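Local coordinates for protein endo-1,4-b-d-mannanase (Trichoderma reesei, PDB 1QNR) that probably hydrolyses internal beta-1,4-mannosidic bonds of mannan chains, as a family 5 glycoside hydrolase with a TIM-barrel catalytic domain, at residues Y94-Q97 against S98-H102; Q141-Y144 against R145-V148. One frame throughout, in Å; residues are numbered along the deposited sequence.

Contact 1 (Y94-Q97 against S98-H102); sequences YVVQ and SAEQH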
# COMPACT_ATOMS: atom_id res chain seq x y z
N TYR A 94 -2.47 -17.09 5.95
CA TYR A 94 -3.89 -17.34 5.72
C TYR A 94 -4.52 -16.30 4.80
O TYR A 94 -5.42 -16.54 4.00
CB TYR A 94 -4.68 -17.57 7.04
CG TYR A 94 -6.07 -18.15 6.67
CD1 TYR A 94 -6.19 -19.51 6.31
CD2 TYR A 94 -7.20 -17.35 6.55
CE1 TYR A 94 -7.41 -20.04 5.91
CE2 TYR A 94 -8.41 -17.88 6.14
CZ TYR A 94 -8.52 -19.22 5.82
OH TYR A 94 -9.74 -19.79 5.45
N VAL A 95 -4.09 -15.00 4.98
CA VAL A 95 -4.55 -13.94 4.08
C VAL A 95 -4.19 -14.24 2.65
O VAL A 95 -5.04 -14.07 1.75
CB VAL A 95 -3.97 -12.56 4.57
CG1 VAL A 95 -4.32 -11.45 3.57
CG2 VAL A 95 -4.53 -12.21 5.93
N VAL A 96 -2.95 -14.68 2.41
CA VAL A 96 -2.60 -15.05 1.01
C VAL A 96 -3.38 -16.30 0.54
O VAL A 96 -3.87 -16.27 -0.60
CB VAL A 96 -1.09 -15.33 0.93
CG1 VAL A 96 -0.67 -15.82 -0.46
CG2 VAL A 96 -0.30 -14.07 1.32
N GLN A 97 -3.62 -17.28 1.41
CA GLN A 97 -4.43 -18.47 1.08
C GLN A 97 -5.84 -18.04 0.67
O GLN A 97 -6.39 -18.51 -0.34
CB GLN A 97 -4.44 -19.46 2.29
CG GLN A 97 -5.34 -20.67 1.98
CD GLN A 97 -5.63 -21.63 3.10
OE1 GLN A 97 -6.66 -22.42 3.05
NE2 GLN A 97 -4.84 -21.72 4.12
N SER A 98 -6.46 -17.12 1.45
CA SER A 98 -7.84 -16.65 1.17
C SER A 98 -7.89 -15.83 -0.10
O SER A 98 -8.87 -15.86 -0.90
CB SER A 98 -8.33 -15.86 2.43
OG SER A 98 -9.71 -15.49 2.21
N ALA A 99 -6.84 -14.99 -0.37
CA ALA A 99 -6.81 -14.23 -1.65
C ALA A 99 -6.76 -15.21 -2.82
O ALA A 99 -7.47 -15.02 -3.84
CB ALA A 99 -5.58 -13.30 -1.66
N GLU A 100 -5.94 -16.28 -2.73
CA GLU A 100 -5.92 -17.27 -3.82
C GLU A 100 -7.32 -17.89 -4.01
O GLU A 100 -7.76 -18.05 -5.18
CB GLU A 100 -4.92 -18.39 -3.46
CG GLU A 100 -3.44 -17.94 -3.45
CD GLU A 100 -2.49 -19.02 -3.02
OE1 GLU A 100 -2.87 -20.04 -2.40
OE2 GLU A 100 -1.27 -18.81 -3.26
N GLN A 101 -8.03 -18.21 -2.94
CA GLN A 101 -9.35 -18.85 -3.07
C GLN A 101 -10.40 -17.92 -3.62
O GLN A 101 -11.33 -18.38 -4.34
CB GLN A 101 -9.78 -19.33 -1.66
CG GLN A 101 -11.20 -19.89 -1.50
CD GLN A 101 -11.50 -20.15 -0.00
OE1 GLN A 101 -10.59 -20.70 0.69
NE2 GLN A 101 -12.67 -19.66 0.30
N HIS A 102 -10.35 -16.62 -3.28
CA HIS A 102 -11.35 -15.63 -3.67
C HIS A 102 -10.95 -14.89 -4.95
O HIS A 102 -11.65 -13.93 -5.33
CB HIS A 102 -11.68 -14.65 -2.52
CG HIS A 102 -12.42 -15.25 -1.34
ND1 HIS A 102 -11.78 -15.71 -0.23
CD2 HIS A 102 -13.79 -15.47 -1.14
CE1 HIS A 102 -12.69 -16.21 0.64
NE2 HIS A 102 -13.84 -16.06 0.08
O HOH W 1 -10.64 -21.75 3.45
O HOH W 2 -5.06 -21.48 -1.57
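Tyr-94 reaches along the helix beside Ser-98, its CE2 coming obliquely to within 4.2 Å of Ser-98 CB. Tyr-94 CG stands anti to its own backbone N (chi1 -167°), which carries the phenol forward, and Tyr-94 OH and the amide oxygen OE1 of Gln-101, seven residues on, are spanned by one water that donates to both. Asp-39 of helix 35-47 holds both hydroxyls: its OD2 hydrogen-bonds with Tyr-94 OH and its OD1 with Ser-98 OG. On another side of the helix the carboxylate of Glu-100 slants across the Val-96 side chain, Glu-100 OE2 lying 4.1 Å from Val-96 CG1, and hydrogen-bonds to Ser-158 OG. Helix 90-102 is one of the outer helices of the TIM barrel, and Val-96 and Ala-99 set it against Leu-106 of strand 105-109. The backbone keeps the usual i to i+4 bonds, such as Ser-98 N to Tyr-94 O at 2.8 Å. One turn on, Ser-98 O accepts twice, from His-102 N at 2.9 Å and from His-102 ND1 at 3.0 Å, the two donors reaching it from opposite faces of the carbonyl plane; the imidazole makes its bond nearly in its own ring plane.

Contact 2 (Q141-Y144 against R145-V148); sequences QTQY and RKYV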
# COMPACT_ATOMS: atom_id res chain seq x y z
N GLN A 141 19.36 -1.32 8.07
CA GLN A 141 19.07 -1.81 6.70
C GLN A 141 19.38 -3.30 6.57
O GLN A 141 18.67 -3.98 5.82
CB GLN A 141 19.89 -0.98 5.68
CG GLN A 141 19.38 0.47 5.52
CD GLN A 141 17.89 0.52 5.13
OE1 GLN A 141 17.47 -0.13 4.16
NE2 GLN A 141 17.12 1.30 5.92
N THR A 142 20.41 -3.82 7.31
CA THR A 142 20.69 -5.24 7.26
C THR A 142 19.53 -6.06 7.81
O THR A 142 19.07 -7.06 7.21
CB THR A 142 21.98 -5.56 8.07
OG1 THR A 142 23.05 -4.92 7.32
CG2 THR A 142 22.28 -7.06 8.10
N GLN A 143 18.91 -5.63 8.93
CA GLN A 143 17.72 -6.32 9.45
C GLN A 143 16.49 -6.10 8.58
O GLN A 143 15.76 -7.12 8.34
CB GLN A 143 17.46 -5.92 10.93
CG GLN A 143 16.38 -6.77 11.58
CD GLN A 143 16.68 -8.25 11.67
OE1 GLN A 143 17.85 -8.65 11.85
NE2 GLN A 143 15.69 -9.15 11.57
N TYR A 144 16.24 -4.91 8.06
CA TYR A 144 15.11 -4.68 7.12
C TYR A 144 15.23 -5.64 5.93
O TYR A 144 14.19 -6.24 5.51
CB TYR A 144 15.09 -3.21 6.67
CG TYR A 144 14.17 -2.88 5.51
CD1 TYR A 144 12.76 -2.78 5.66
CD2 TYR A 144 14.71 -2.57 4.25
CE1 TYR A 144 11.95 -2.49 4.57
CE2 TYR A 144 13.90 -2.23 3.16
CZ TYR A 144 12.51 -2.23 3.33
OH TYR A 144 11.76 -1.88 2.19
N ARG A 145 16.44 -5.77 5.35
CA ARG A 145 16.55 -6.69 4.19
C ARG A 145 16.38 -8.16 4.61
O ARG A 145 15.82 -8.97 3.81
CB ARG A 145 17.90 -6.51 3.43
CG ARG A 145 18.03 -5.08 2.88
CD ARG A 145 19.40 -5.01 2.12
NE ARG A 145 19.34 -3.91 1.21
CZ ARG A 145 19.80 -3.75 -0.01
NH1 ARG A 145 19.55 -2.52 -0.49
NH2 ARG A 145 20.44 -4.74 -0.71
N LYS A 146 16.77 -8.54 5.83
CA LYS A 146 16.51 -9.92 6.29
C LYS A 146 15.00 -10.12 6.41
O LYS A 146 14.48 -11.20 6.05
CB LYS A 146 17.17 -10.17 7.66
CG LYS A 146 18.67 -10.40 7.65
CD LYS A 146 19.15 -10.79 9.08
CE LYS A 146 18.68 -12.16 9.48
NZ LYS A 146 19.53 -12.81 10.53
N TYR A 147 14.25 -9.09 6.85
CA TYR A 147 12.76 -9.24 6.94
C TYR A 147 12.12 -9.25 5.57
O TYR A 147 11.26 -10.12 5.32
CB TYR A 147 12.22 -8.01 7.81
CG TYR A 147 10.72 -8.20 8.01
CD1 TYR A 147 10.27 -9.24 8.85
CD2 TYR A 147 9.79 -7.39 7.36
CE1 TYR A 147 8.91 -9.48 9.00
CE2 TYR A 147 8.42 -7.63 7.52
CZ TYR A 147 8.01 -8.69 8.28
OH TYR A 147 6.62 -8.96 8.43
N VAL A 148 12.54 -8.43 4.63
CA VAL A 148 12.10 -8.51 3.22
C VAL A 148 12.30 -9.95 2.72
O VAL A 148 11.39 -10.51 2.05
CB VAL A 148 12.85 -7.48 2.35
CG1 VAL A 148 12.56 -7.70 0.85
CG2 VAL A 148 12.46 -6.04 2.71
O HOH W 3 19.04 -1.20 2.16
O HOH W 4 18.80 -11.19 12.61
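Arg-145 follows directly on Tyr-144 in helix 138-155, part of the TIM barrel's outer layer, and sends its amide back to Gln-141 O, 2.9 Å from Arg-145 N. Its side chain was modelled in two conformers, so what follows holds for one: extended from CG to NE, it runs past that carbonyl, Arg-145 CG 3.2 Å from Gln-141 O; a water accepts from NE and donates to Gln-141 OE1, and NH1 bonds to Ser-186 OG. Gln-141 is also held from outside, its NE2 giving to Trp-134 O and its OE1 accepting from Trp-183 NE1. Lys-146 bonds through its amide to Thr-142 O. In one of its two modelled conformers Lys-146 CD lies 3.7 Å from Gln-143 OE1; beyond a bend at chi3 (70°) the ammonium leads away, and a water spans NZ and Gln-143 OE1. Gln-143 NE2 is held by Gln-73. Tyr-147 gives its amide to Gln-143 O, and its ring leads away to place OH on Gly-57 O. Val-148 N makes a nearly straight bond (171°) to Tyr-144 O, and Val-148 CG2 sits over one face of the Tyr-144 ring, 4.0 Å from the centroid, a CH-pi contact. A leucine in place of Tyr-144 would probably leave Leu-166 O without its hydroxyl partner and cost Val-148 the aromatic face it rests on. Methyl and hydroxyl bond together fix the Tyr-144 ring where it packs against Val-187 of helix 178-194, whereas the water bridges of Arg-145 and Lys-146 are looser links.

In the fold
Contacts 1 and 2 lie on separate helices, 90-102 and 138-155, in series along the chain, with strand 105-109 and helix 119-127 between them in sequence. Their centres are 25 Å apart and their nearest atoms about 11 Å, so they do not touch. Both sit toward the outside of the molecule, with centres 18 and 19 Å from that of the chain. Strand 105-109 lies beside strand 161-165, which follows helix 138-155, so the two helices accompany neighbouring parallel strands of the barrel. The closest NAG units, about 12 Å from the Glu-100 side chain and 13 Å from that of Val-148, belong to glycans attached to the protein, not to bound substrate.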